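Long-range contacts in putative iron-uptake ABC transport system,periplasmic iron-binding protein (Campylobacter jejuni, PDB 3E13), which binds ferric iron in the periplasm and probably hands it to an ABC transporter for iron uptake: residues A9-A14 and N197-G202; T100-I105 and N270-I275; I265-N270 and E280-V285. One frame throughout, in Å; residues are numbered along the deposited sequence.

Contact 1. Residues A9-A14 and N197-G202; sequences ARHYNA and NTYYIG. With FE (Fe (III) ion), chain B.
Tyr12 meets Tyr199 and Tyr200 at the iron(III) site of this solute-binding protein. His11 is the other ligand from residues 9-14, and Tyr143 completes the five protein ligands. Residues 197-202 run from strand 193-197 into helix 198-205. The Tyr12 CB points toward them, and CG stands anti to the carbonyl carbon (chi1 -50°), in touch with Asn270. CD1 lies 3.3 Å above the plane of the Arg10 guanidinium, offset toward its rim. CE1 sits over the rim of the His11 ring. CE2 packs 3.7 Å from Tyr199 CE1, and CZ meets the same carbon. These two rings are an oblique pair with planes 89° apart. Tyr12 OH binds the iron at 1.9 Å and is hydrogen-bonded to Arg102 NH2, which would be expected to stabilise a phenolate. Its close approach to Tyr199 OH reflects a shared metal and not a hydrogen bond. Besides binding the iron, Tyr199 OH accepts a hydrogen bond from Asn197 ND2, at 2.9 Å and a fairly straight 162°. Tyr199 CE1 lies 3.2 Å above the centre of the Tyr200 ring. His11 ND1 donates to Ala9 O at 3.0 Å, which holds the ring with NE2 2.2 Å from the iron.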
# COMPACT_ATOMS: atom_id res chain seq x y z
N ALA A 9 7.44 -7.73 1.29
CA ALA A 9 6.58 -7.21 2.31
C ALA A 9 5.12 -7.14 1.86
O ALA A 9 4.29 -6.61 2.57
CB ALA A 9 7.08 -5.84 2.81
N ARG A 10 4.82 -7.68 0.68
CA ARG A 10 3.44 -7.98 0.30
C ARG A 10 2.92 -9.11 1.21
O ARG A 10 3.69 -9.73 1.97
CB ARG A 10 3.34 -8.29 -1.19
CG ARG A 10 3.40 -7.04 -2.03
CD ARG A 10 3.35 -7.29 -3.52
NE ARG A 10 2.15 -7.99 -3.98
CZ ARG A 10 1.00 -7.37 -4.42
NH1 ARG A 10 0.88 -6.04 -4.44
NH2 ARG A 10 -0.00 -8.13 -4.85
N HIS A 11 1.62 -9.35 1.20
CA HIS A 11 1.01 -10.25 2.16
C HIS A 11 -0.31 -10.80 1.60
O HIS A 11 -1.37 -10.72 2.26
CB HIS A 11 0.82 -9.47 3.49
CG HIS A 11 0.44 -8.03 3.29
ND1 HIS A 11 1.37 -7.02 3.23
CD2 HIS A 11 -0.77 -7.44 3.08
CE1 HIS A 11 0.74 -5.86 2.99
NE2 HIS A 11 -0.56 -6.10 2.92
N TYR A 12 -0.20 -11.34 0.39
CA TYR A 12 -1.36 -11.73 -0.41
C TYR A 12 -1.24 -13.12 -0.99
O TYR A 12 -0.19 -13.50 -1.52
CB TYR A 12 -1.55 -10.74 -1.55
CG TYR A 12 -1.53 -9.30 -1.11
CD1 TYR A 12 -0.49 -8.44 -1.49
CD2 TYR A 12 -2.46 -8.80 -0.22
CE1 TYR A 12 -0.42 -7.14 -1.08
CE2 TYR A 12 -2.39 -7.51 0.20
CZ TYR A 12 -1.41 -6.66 -0.22
OH TYR A 12 -1.42 -5.37 0.28
N ASN A 13 -2.33 -13.86 -0.92
CA ASN A 13 -2.40 -15.17 -1.54
C ASN A 13 -2.25 -15.12 -3.04
O ASN A 13 -1.70 -16.02 -3.64
CB ASN A 13 -3.72 -15.81 -1.19
CG ASN A 13 -3.59 -16.75 -0.08
OD1 ASN A 13 -2.79 -16.52 0.85
ND2 ASN A 13 -4.29 -17.86 -0.17
N ALA A 14 -2.72 -14.05 -3.67
CA ALA A 14 -2.60 -13.92 -5.11
C ALA A 14 -1.18 -13.98 -5.63
O ALA A 14 -0.90 -14.43 -6.74
CB ALA A 14 -3.27 -12.61 -5.61
N ASN A 197 -7.25 0.45 2.93
CA ASN A 197 -6.98 0.45 1.50
C ASN A 197 -8.14 -0.21 0.76
O ASN A 197 -8.85 -1.12 1.24
CB ASN A 197 -5.70 -0.30 1.15
CG ASN A 197 -4.43 0.43 1.56
OD1 ASN A 197 -4.42 1.67 1.76
ND2 ASN A 197 -3.33 -0.33 1.66
N THR A 198 -8.38 0.29 -0.44
CA THR A 198 -9.51 -0.13 -1.23
C THR A 198 -9.54 -1.62 -1.55
O THR A 198 -10.61 -2.26 -1.52
CB THR A 198 -9.52 0.62 -2.58
OG1 THR A 198 -8.18 0.68 -3.13
CG2 THR A 198 -9.99 2.06 -2.46
N TYR A 199 -8.38 -2.18 -1.90
CA TYR A 199 -8.32 -3.57 -2.34
C TYR A 199 -8.80 -4.54 -1.28
O TYR A 199 -9.33 -5.58 -1.57
CB TYR A 199 -6.94 -3.97 -2.90
CG TYR A 199 -5.84 -3.77 -1.93
CD1 TYR A 199 -5.50 -4.77 -1.05
CD2 TYR A 199 -5.18 -2.55 -1.85
CE1 TYR A 199 -4.56 -4.57 -0.10
CE2 TYR A 199 -4.21 -2.34 -0.90
CZ TYR A 199 -3.89 -3.35 -0.05
OH TYR A 199 -2.93 -3.15 0.94
N TYR A 200 -8.63 -4.18 0.00
CA TYR A 200 -9.13 -5.08 1.05
C TYR A 200 -10.64 -5.25 0.98
O TYR A 200 -11.15 -6.32 1.33
CB TYR A 200 -8.76 -4.61 2.48
CG TYR A 200 -7.26 -4.73 2.73
CD1 TYR A 200 -6.66 -5.96 2.75
CD2 TYR A 200 -6.46 -3.60 2.97
CE1 TYR A 200 -5.28 -6.09 2.98
CE2 TYR A 200 -5.12 -3.71 3.15
CZ TYR A 200 -4.52 -4.94 3.16
OH TYR A 200 -3.20 -5.09 3.37
N ILE A 201 -11.38 -4.21 0.55
CA ILE A 201 -12.84 -4.33 0.43
C ILE A 201 -13.16 -5.38 -0.63
O ILE A 201 -14.03 -6.22 -0.44
CB ILE A 201 -13.52 -2.96 0.10
CG1 ILE A 201 -13.25 -1.99 1.23
CG2 ILE A 201 -15.01 -3.15 -0.20
CD1 ILE A 201 -13.69 -0.60 0.97
N GLY A 202 -12.41 -5.38 -1.74
CA GLY A 202 -12.55 -6.43 -2.71
C GLY A 202 -12.16 -7.81 -2.28
O GLY A 202 -12.84 -8.77 -2.61
FE FE B . -1.88 -4.60 2.00

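Contact 2. Residues T100-I105 and N270-I275; sequences TKRARI and NYEFPI
Lys101 and Phe273 form an antiparallel hydrogen-bonded pair that adds the short strand 273-274 to strand 97-109, in the central mixed sheet. Lys101 N donates to Phe273 O at 2.9 Å, and Phe273 N returns a bond to Lys101 O at 3.0 Å. Their CB atoms lie on the same face of the sheet. Phe273 turns its ring edge to the strand, with CD1 3.5 Å from Lys101 O. On that edge Arg102 CA and Ala103 N also lie near the ring plane. Lys101 CG meets Ile275 CD1 at 3.8 Å, where the two side chains cross at about a right angle. Beyond it the lysine bends away, and NZ pairs with Glu293. The polar part of the contact gathers on Glu272, whose chain is extended beyond CG. Arg102 starts with CG between the backbone N and the carbonyl carbon (chi1 54°), then bends at chi2 and chi3 to lie alongside the glutamate. Its guanidinium grips the single atom OE2 side-on in a salt bridge, the two planes being 73° apart. NE comes on the anti side, close to the carboxylate plane, and Arg102 NH2 reaches Glu272 OE2 from above it at 2.8 Å. Arg10 forms a salt bridge with Glu272 OE1. Thr100 OG1 donates to Glu272 OE2 at 2.7 Å, from the opposite carboxylate face to Arg102 NH2. Asn270 ND2 donates to Glu272 OE1 at 2.8 Å.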
# COMPACT_ATOMS: atom_id res chain seq x y z
N THR A 100 1.47 -1.88 -8.78
CA THR A 100 0.05 -1.56 -8.62
C THR A 100 -0.12 -0.21 -7.96
O THR A 100 0.81 0.30 -7.32
CB THR A 100 -0.71 -2.56 -7.73
OG1 THR A 100 -0.20 -2.48 -6.39
CG2 THR A 100 -0.58 -3.96 -8.13
N LYS A 101 -1.34 0.32 -8.03
CA LYS A 101 -1.78 1.42 -7.21
C LYS A 101 -2.89 0.94 -6.27
O LYS A 101 -3.62 -0.03 -6.54
CB LYS A 101 -2.35 2.59 -8.06
CG LYS A 101 -1.30 3.32 -8.84
CD LYS A 101 -1.91 4.06 -10.08
CE LYS A 101 -2.66 5.31 -9.67
NZ LYS A 101 -3.39 5.94 -10.87
N ARG A 102 -3.00 1.63 -5.15
CA ARG A 102 -4.08 1.42 -4.17
C ARG A 102 -4.42 2.76 -3.52
O ARG A 102 -3.62 3.64 -3.50
CB ARG A 102 -3.65 0.36 -3.13
CG ARG A 102 -2.32 0.66 -2.43
CD ARG A 102 -1.09 -0.06 -3.06
NE ARG A 102 -1.21 -1.51 -3.00
CZ ARG A 102 -1.12 -2.28 -1.92
NH1 ARG A 102 -0.88 -1.76 -0.73
NH2 ARG A 102 -1.21 -3.60 -2.03
N ALA A 103 -5.64 2.92 -3.02
CA ALA A 103 -6.08 4.15 -2.42
C ALA A 103 -6.43 3.90 -0.94
O ALA A 103 -7.06 2.88 -0.63
CB ALA A 103 -7.31 4.68 -3.17
N ARG A 104 -5.99 4.81 -0.06
CA ARG A 104 -6.27 4.69 1.35
C ARG A 104 -7.49 5.59 1.62
O ARG A 104 -7.42 6.83 1.55
CB ARG A 104 -5.06 5.06 2.20
CG ARG A 104 -5.19 4.58 3.64
CD ARG A 104 -3.89 4.28 4.25
NE ARG A 104 -4.00 3.60 5.55
CZ ARG A 104 -4.25 2.30 5.72
NH1 ARG A 104 -4.48 1.53 4.67
NH2 ARG A 104 -4.34 1.75 6.93
N ILE A 105 -8.61 4.92 1.90
CA ILE A 105 -9.90 5.60 2.01
C ILE A 105 -10.46 5.50 3.40
O ILE A 105 -9.83 4.92 4.31
CB ILE A 105 -10.88 5.04 0.93
CG1 ILE A 105 -11.07 3.52 1.02
CG2 ILE A 105 -10.29 5.38 -0.49
CD1 ILE A 105 -11.87 3.03 2.20
N ASN A 270 -6.56 -9.74 -6.69
CA ASN A 270 -6.16 -8.95 -5.53
C ASN A 270 -6.83 -7.60 -5.40
O ASN A 270 -6.60 -6.92 -4.41
CB ASN A 270 -4.63 -8.82 -5.41
CG ASN A 270 -4.17 -8.83 -3.96
OD1 ASN A 270 -4.58 -9.73 -3.20
ND2 ASN A 270 -3.37 -7.85 -3.57
N TYR A 271 -7.68 -7.23 -6.36
CA TYR A 271 -8.50 -6.05 -6.30
C TYR A 271 -7.75 -4.73 -6.23
O TYR A 271 -8.32 -3.74 -5.82
CB TYR A 271 -9.57 -6.22 -5.19
CG TYR A 271 -10.29 -7.54 -5.45
CD1 TYR A 271 -11.19 -7.66 -6.50
CD2 TYR A 271 -9.93 -8.69 -4.77
CE1 TYR A 271 -11.76 -8.87 -6.78
CE2 TYR A 271 -10.51 -9.89 -5.03
CZ TYR A 271 -11.43 -9.97 -6.04
OH TYR A 271 -12.01 -11.19 -6.38
N GLU A 272 -6.52 -4.75 -6.73
CA GLU A 272 -5.70 -3.54 -6.81
C GLU A 272 -5.93 -2.87 -8.14
O GLU A 272 -6.59 -3.43 -9.03
CB GLU A 272 -4.23 -3.85 -6.62
CG GLU A 272 -3.91 -4.46 -5.25
CD GLU A 272 -2.47 -4.90 -5.13
OE1 GLU A 272 -2.19 -6.08 -5.42
OE2 GLU A 272 -1.64 -4.05 -4.74
N PHE A 273 -5.45 -1.64 -8.27
CA PHE A 273 -5.48 -0.92 -9.57
C PHE A 273 -4.22 -1.26 -10.35
O PHE A 273 -3.10 -1.10 -9.85
CB PHE A 273 -5.56 0.60 -9.37
CG PHE A 273 -6.76 1.07 -8.58
CD1 PHE A 273 -6.60 1.59 -7.33
CD2 PHE A 273 -8.03 1.06 -9.13
CE1 PHE A 273 -7.73 2.01 -6.59
CE2 PHE A 273 -9.14 1.48 -8.39
CZ PHE A 273 -8.95 1.97 -7.14
N PRO A 274 -4.35 -1.69 -11.60
CA PRO A 274 -3.16 -1.93 -12.44
C PRO A 274 -2.37 -0.67 -12.71
O PRO A 274 -2.94 0.44 -12.77
CB PRO A 274 -3.73 -2.41 -13.76
CG PRO A 274 -5.12 -1.85 -13.79
CD PRO A 274 -5.60 -1.87 -12.37
N ILE A 275 -1.08 -0.83 -12.96
CA ILE A 275 -0.26 0.27 -13.47
C ILE A 275 -0.50 0.45 -14.96
O ILE A 275 -0.59 1.57 -15.43
CB ILE A 275 1.21 0.00 -13.17
CG1 ILE A 275 1.40 0.01 -11.67
CG2 ILE A 275 2.13 1.01 -13.88
CD1 ILE A 275 1.19 1.31 -10.97

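Contact 3. Residues I265-N270 and E280-V285; sequences ILTDSN and ELSQTV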
# COMPACT_ATOMS: atom_id res chain seq x y z
N ILE A 265 -4.29 -10.32 -13.19
CA ILE A 265 -4.47 -11.05 -11.94
C ILE A 265 -4.47 -10.09 -10.75
O ILE A 265 -5.23 -10.24 -9.80
CB ILE A 265 -3.39 -12.12 -11.79
CG1 ILE A 265 -3.61 -13.23 -12.84
CG2 ILE A 265 -3.31 -12.64 -10.32
CD1 ILE A 265 -2.52 -14.24 -12.80
N LEU A 266 -3.59 -9.11 -10.79
CA LEU A 266 -3.50 -8.17 -9.67
C LEU A 266 -4.81 -7.42 -9.45
O LEU A 266 -5.16 -7.16 -8.31
CB LEU A 266 -2.34 -7.23 -9.89
CG LEU A 266 -0.94 -7.86 -9.68
CD1 LEU A 266 0.15 -7.06 -10.35
CD2 LEU A 266 -0.64 -8.06 -8.23
N THR A 267 -5.55 -7.10 -10.53
CA THR A 267 -6.86 -6.49 -10.32
C THR A 267 -7.99 -7.52 -10.12
O THR A 267 -8.89 -7.31 -9.30
CB THR A 267 -7.14 -5.44 -11.41
OG1 THR A 267 -8.30 -4.67 -11.08
CG2 THR A 267 -7.45 -6.05 -12.78
N ASP A 268 -7.93 -8.64 -10.83
CA ASP A 268 -8.98 -9.64 -10.75
C ASP A 268 -8.98 -10.47 -9.46
O ASP A 268 -10.07 -10.85 -8.96
CB ASP A 268 -8.94 -10.57 -11.93
CG ASP A 268 -9.52 -9.95 -13.19
OD1 ASP A 268 -9.84 -8.72 -13.30
OD2 ASP A 268 -9.63 -10.69 -14.19
N SER A 269 -7.79 -10.78 -8.98
CA SER A 269 -7.61 -11.65 -7.84
C SER A 269 -7.18 -10.91 -6.56
O SER A 269 -7.44 -11.42 -5.48
CB SER A 269 -6.61 -12.77 -8.16
OG SER A 269 -7.19 -13.62 -9.17
N ASN A 270 -6.56 -9.74 -6.69
CA ASN A 270 -6.16 -8.95 -5.53
C ASN A 270 -6.83 -7.60 -5.40
O ASN A 270 -6.60 -6.92 -4.41
CB ASN A 270 -4.63 -8.82 -5.41
CG ASN A 270 -4.17 -8.83 -3.96
OD1 ASN A 270 -4.58 -9.73 -3.20
ND2 ASN A 270 -3.37 -7.85 -3.57
N GLU A 280 -8.23 -3.70 -18.18
CA GLU A 280 -9.53 -3.41 -17.58
C GLU A 280 -9.55 -3.75 -16.11
O GLU A 280 -9.05 -4.79 -15.68
CB GLU A 280 -10.64 -4.16 -18.31
CG GLU A 280 -10.92 -3.58 -19.70
CD GLU A 280 -11.82 -2.36 -19.70
OE1 GLU A 280 -12.45 -2.09 -18.64
OE2 GLU A 280 -11.95 -1.70 -20.80
N LEU A 281 -10.19 -2.88 -15.34
CA LEU A 281 -10.42 -3.14 -13.92
C LEU A 281 -11.35 -4.33 -13.75
O LEU A 281 -12.21 -4.59 -14.56
CB LEU A 281 -11.00 -1.91 -13.21
CG LEU A 281 -10.21 -0.63 -13.30
CD1 LEU A 281 -10.90 0.48 -12.57
CD2 LEU A 281 -8.77 -0.81 -12.83
N SER A 282 -11.17 -5.10 -12.67
CA SER A 282 -12.07 -6.17 -12.33
C SER A 282 -13.41 -5.53 -11.93
O SER A 282 -13.48 -4.34 -11.61
CB SER A 282 -11.54 -6.99 -11.16
OG SER A 282 -11.44 -6.18 -10.02
N GLN A 283 -14.48 -6.32 -12.00
CA GLN A 283 -15.81 -5.75 -11.78
C GLN A 283 -16.00 -5.20 -10.35
O GLN A 283 -16.63 -4.17 -10.15
CB GLN A 283 -16.91 -6.78 -12.06
CG GLN A 283 -16.76 -7.55 -13.33
CD GLN A 283 -16.36 -6.74 -14.52
OE1 GLN A 283 -15.40 -7.15 -15.28
NE2 GLN A 283 -17.01 -5.63 -14.76
N THR A 284 -15.43 -5.89 -9.37
CA THR A 284 -15.44 -5.43 -7.99
C THR A 284 -14.76 -4.08 -7.87
O THR A 284 -15.23 -3.18 -7.18
CB THR A 284 -14.70 -6.46 -7.14
OG1 THR A 284 -15.47 -7.67 -7.08
CG2 THR A 284 -14.55 -6.02 -5.75
N VAL A 285 -13.64 -3.92 -8.53
CA VAL A 285 -12.92 -2.66 -8.44
C VAL A 285 -13.71 -1.53 -9.16
O VAL A 285 -13.73 -0.42 -8.72
CB VAL A 285 -11.49 -2.80 -9.02
CG1 VAL A 285 -10.76 -1.51 -9.09
CG2 VAL A 285 -10.68 -3.81 -8.16
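Ser282 is the N-cap residue of helix 283-288, and it meets Thr267 and Asp268 in the last turn of helix 260-268. Ser282 OG donates to Thr267 O at 2.9 Å, from well above the carbonyl plane. Ser282 OG in turn accepts a weak capping bond from Val285 N at 3.5 Å. OG stands between the backbone N and the carbonyl carbon of its own residue (chi1 63°), and in this position it serves both partners. One hydroxyl thus joins the end of one helix to the start of the next. Between the two helices the chain passes through the short strand 273-274. Thr267 and Leu281 touch Pro274 of that strand, and Val285 touches Phe273. Thr267 OG1 lies anti to its backbone N (chi1 -170°). It accepts a weak but nearly straight bond from Ser282 N at 3.3 Å, while its stronger polar partner is Glu272 O. Thr267 CG2 packs 3.5 Å from Glu280 O. Asp268 brings OD1 to 3.2 Å from Ser282 CB, and its charge is paired with Lys264 in a salt bridge. Val285 CG2 approaches Thr267 OG1 at 3.9 Å.

In the fold
Contact 1 opens first along the chain, in the loop between strand 3-8 and helix 14-26. Contact 2 opens inside its span, on strand 97-109. Contact 1 then closes at the start of helix 198-205, so the two cross. Contact 3 opens at the end of helix 260-268, before contact 2 closes at strand 273-274. These two cross as well and share Asn270. Contact 3 closes a short loop at helix 283-288, and it follows contact 1 in series. Contact 1 ties the N-terminal loop to helix 198-205, contact 2 draws the late strand onto the central sheet, and contact 3 joins the two helices that flank that strand.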